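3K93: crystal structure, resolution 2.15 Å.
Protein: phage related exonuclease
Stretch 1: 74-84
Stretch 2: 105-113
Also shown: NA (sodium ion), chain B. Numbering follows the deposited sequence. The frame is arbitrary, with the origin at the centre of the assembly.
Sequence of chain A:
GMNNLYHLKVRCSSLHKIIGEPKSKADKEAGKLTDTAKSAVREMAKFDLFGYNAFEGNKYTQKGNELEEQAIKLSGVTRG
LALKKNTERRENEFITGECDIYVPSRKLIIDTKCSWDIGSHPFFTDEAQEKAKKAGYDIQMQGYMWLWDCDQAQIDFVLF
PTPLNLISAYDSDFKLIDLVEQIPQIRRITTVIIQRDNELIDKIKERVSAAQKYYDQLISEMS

Stretch 1 74-84: LSGVTRGLALK
Stretch 2 105-113: SRKLIIDTK

Two segments can pack closely without a direct hydrogen bond between them, and this phage related exonuclease offers a compact example. A helical segment that enters from earlier in the chain and includes 74-77 lies across strand 108-113; their N-to-C directions differ by 125° and their axes approach to 10.3 Å. The register places Ser75 CA 7.6 Å from Thr112 CA, and Leu81 CA 10.7 Å from Ser105 CA. The contact buries 313 Å², both sides summed.

Ile110 is the centrepiece. Its CA-to-CB bond points toward the first stretch, and the m,t rotamer (-62°, 160°) places CD1 over one face of the Arg79 guanidinium. Ile110 CD1 lies 3.7 Å from Arg79 NE and 3.8 Å from Leu83 CD1. Leu83, also m,t, supplies the apolar partner. Arg79 is extended (m,t,t, chi4 83°), and its NH1 donates to Ser75 O at 2.9 Å, so the flat face can rest on a methyl while the polar groups remain satisfied. In the helix, Ser75 (m) is small enough for close approach: its OG lies 3.3 Å from Thr112 CG2, with Thr112 in p.

Gly80 adopts positive phi (65°/29°), a conformation that favours glycine. It is the first residue to leave helical phi/psi, and it does so in a Schellman motif: Leu81 N bonds to Gly76 O at 2.9 Å, and Gly80 N weakly to Val77 O at 3.3 Å. The chain then extends, with Leu81 at -120°/145°. Leu81 (m,t) sets CD1 over one face of the Arg106 guanidinium, 3.3 Å from Arg106 NH1. Arg106 reaches there with m,t,t and chi4 169°. A water completes the link, donating to Arg79 O at 2.6 Å and accepting from Arg106 NH1 at 3.1 Å.

The CA-to-CB bond of Asp111 points away from the first stretch; Asp111 OD1 and Thr112 O bind sodium at 2.5 and 2.4 Å.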

# COMPACT_ATOMS: atom_id res chain seq x y z
N LEU A 74 8.19 -33.30 -7.74
CA LEU A 74 7.38 -33.48 -6.51
C LEU A 74 5.88 -33.70 -6.86
O LEU A 74 5.18 -34.52 -6.23
CB LEU A 74 7.55 -32.29 -5.57
CG LEU A 74 6.81 -32.32 -4.22
CD1 LEU A 74 7.10 -33.60 -3.41
CD2 LEU A 74 7.13 -31.08 -3.38
N SER A 75 5.41 -32.96 -7.85
CA SER A 75 4.03 -33.14 -8.35
C SER A 75 3.82 -34.56 -8.78
O SER A 75 2.80 -35.13 -8.48
CB SER A 75 3.73 -32.18 -9.50
OG SER A 75 3.64 -30.85 -9.03
N GLY A 76 4.82 -35.12 -9.46
CA GLY A 76 4.78 -36.50 -9.92
C GLY A 76 4.82 -37.55 -8.82
O GLY A 76 3.98 -38.44 -8.80
N VAL A 77 5.78 -37.46 -7.89
CA VAL A 77 5.88 -38.47 -6.82
C VAL A 77 4.69 -38.40 -5.88
O VAL A 77 4.24 -39.42 -5.38
CB VAL A 77 7.20 -38.40 -5.99
CG1 VAL A 77 8.43 -38.52 -6.89
CG2 VAL A 77 7.23 -37.13 -5.16
N THR A 78 4.15 -37.21 -5.66
CA THR A 78 2.96 -37.08 -4.82
C THR A 78 1.80 -37.89 -5.40
O THR A 78 0.98 -38.41 -4.65
CB THR A 78 2.55 -35.61 -4.67
OG1 THR A 78 3.55 -34.92 -3.90
CG2 THR A 78 1.19 -35.49 -3.97
N ARG A 79 1.76 -38.03 -6.72
CA ARG A 79 0.69 -38.75 -7.42
C ARG A 79 1.07 -40.13 -8.00
O ARG A 79 0.24 -40.78 -8.61
CB ARG A 79 0.17 -37.88 -8.58
CG ARG A 79 -0.43 -36.58 -8.11
CD ARG A 79 -0.72 -35.68 -9.25
NE ARG A 79 -1.38 -34.48 -8.77
CZ ARG A 79 -0.78 -33.41 -8.26
NH1 ARG A 79 0.55 -33.35 -8.15
NH2 ARG A 79 -1.52 -32.37 -7.88
N GLY A 80 2.32 -40.55 -7.83
CA GLY A 80 2.77 -41.81 -8.42
C GLY A 80 2.78 -41.78 -9.94
O GLY A 80 2.62 -42.82 -10.56
N LEU A 81 2.97 -40.60 -10.53
CA LEU A 81 2.96 -40.43 -11.98
C LEU A 81 4.31 -39.89 -12.44
O LEU A 81 4.90 -39.08 -11.75
CB LEU A 81 1.90 -39.39 -12.38
CG LEU A 81 0.45 -39.78 -12.07
CD1 LEU A 81 -0.43 -38.55 -12.09
CD2 LEU A 81 -0.03 -40.85 -13.08
N ALA A 82 4.76 -40.31 -13.62
CA ALA A 82 5.97 -39.77 -14.24
C ALA A 82 5.51 -38.58 -15.04
O ALA A 82 4.90 -38.75 -16.06
CB ALA A 82 6.58 -40.81 -15.17
N LEU A 83 5.80 -37.38 -14.57
CA LEU A 83 5.34 -36.14 -15.22
C LEU A 83 6.49 -35.38 -15.87
O LEU A 83 7.61 -35.42 -15.37
CB LEU A 83 4.66 -35.25 -14.17
CG LEU A 83 3.44 -35.86 -13.47
CD1 LEU A 83 2.82 -34.87 -12.47
CD2 LEU A 83 2.41 -36.35 -14.48
N LYS A 84 6.22 -34.69 -16.98
CA LYS A 84 7.21 -33.82 -17.64
C LYS A 84 6.63 -32.40 -17.81
O LYS A 84 5.42 -32.22 -17.90
CB LYS A 84 7.61 -34.40 -19.02
CG LYS A 84 8.39 -35.73 -19.00
N SER A 105 -4.46 -38.55 -19.81
CA SER A 105 -4.99 -39.74 -19.13
C SER A 105 -6.06 -39.38 -18.05
O SER A 105 -7.00 -40.13 -17.85
CB SER A 105 -3.80 -40.49 -18.52
OG SER A 105 -2.74 -39.53 -18.26
N ARG A 106 -5.91 -38.24 -17.36
CA ARG A 106 -6.90 -37.82 -16.36
C ARG A 106 -7.66 -36.52 -16.67
O ARG A 106 -8.36 -36.00 -15.78
CB ARG A 106 -6.21 -37.69 -15.00
CG ARG A 106 -5.69 -39.02 -14.47
CD ARG A 106 -5.11 -38.84 -13.10
NE ARG A 106 -4.47 -40.07 -12.66
CZ ARG A 106 -3.68 -40.17 -11.59
NH1 ARG A 106 -3.41 -39.12 -10.81
NH2 ARG A 106 -3.15 -41.35 -11.31
N LYS A 107 -7.54 -36.01 -17.90
CA LYS A 107 -8.14 -34.72 -18.31
C LYS A 107 -7.80 -33.65 -17.25
O LYS A 107 -8.69 -32.96 -16.71
CB LYS A 107 -9.65 -34.89 -18.50
CG LYS A 107 -10.01 -35.96 -19.57
CD LYS A 107 -10.63 -35.36 -20.81
CE LYS A 107 -12.17 -35.43 -20.78
NZ LYS A 107 -12.79 -34.25 -21.49
N LEU A 108 -6.51 -33.56 -16.95
CA LEU A 108 -6.02 -32.84 -15.78
C LEU A 108 -4.88 -31.92 -16.15
O LEU A 108 -3.95 -32.36 -16.85
CB LEU A 108 -5.51 -33.82 -14.71
CG LEU A 108 -4.74 -33.31 -13.48
CD1 LEU A 108 -5.65 -32.45 -12.63
CD2 LEU A 108 -4.20 -34.53 -12.68
N ILE A 109 -4.94 -30.67 -15.65
CA ILE A 109 -3.81 -29.75 -15.66
C ILE A 109 -3.24 -29.66 -14.24
O ILE A 109 -3.98 -29.56 -13.28
CB ILE A 109 -4.24 -28.33 -16.08
CG1 ILE A 109 -4.76 -28.32 -17.51
CG2 ILE A 109 -3.08 -27.31 -15.94
CD1 ILE A 109 -3.65 -28.52 -18.57
N ILE A 110 -1.92 -29.68 -14.13
CA ILE A 110 -1.28 -29.36 -12.87
C ILE A 110 -0.44 -28.15 -13.07
O ILE A 110 0.19 -28.01 -14.11
CB ILE A 110 -0.41 -30.50 -12.35
CG1 ILE A 110 -1.26 -31.73 -12.07
CG2 ILE A 110 0.27 -30.08 -11.03
CD1 ILE A 110 -0.45 -33.06 -12.02
N ASP A 111 -0.45 -27.26 -12.08
CA ASP A 111 0.37 -26.08 -12.06
C ASP A 111 1.14 -26.01 -10.71
O ASP A 111 0.55 -26.15 -9.63
CB ASP A 111 -0.49 -24.82 -12.23
CG ASP A 111 0.33 -23.63 -12.72
OD1 ASP A 111 1.01 -23.00 -11.88
OD2 ASP A 111 0.35 -23.34 -13.95
N THR A 112 2.45 -25.79 -10.80
CA THR A 112 3.29 -25.67 -9.63
C THR A 112 3.52 -24.18 -9.29
O THR A 112 3.84 -23.38 -10.18
CB THR A 112 4.65 -26.34 -9.88
OG1 THR A 112 5.28 -25.72 -11.01
CG2 THR A 112 4.52 -27.84 -10.10
N LYS A 113 3.35 -23.82 -8.03
CA LYS A 113 3.63 -22.48 -7.55
C LYS A 113 4.68 -22.61 -6.44
O LYS A 113 4.39 -23.14 -5.37
CB LYS A 113 2.34 -21.86 -6.98
CG LYS A 113 1.13 -21.93 -7.96
CD LYS A 113 1.31 -21.02 -9.14
CE LYS A 113 0.04 -21.00 -9.98
NZ LYS A 113 0.23 -20.29 -11.25
NA NA B . 3.47 -22.51 -12.39
O HOH W 1 -2.25 -40.25 -8.12
O HOH W 2 2.10 -21.20 -14.21
O HOH W 3 5.91 -23.02 -13.28
O HOH W 4 3.88 -20.37 -11.60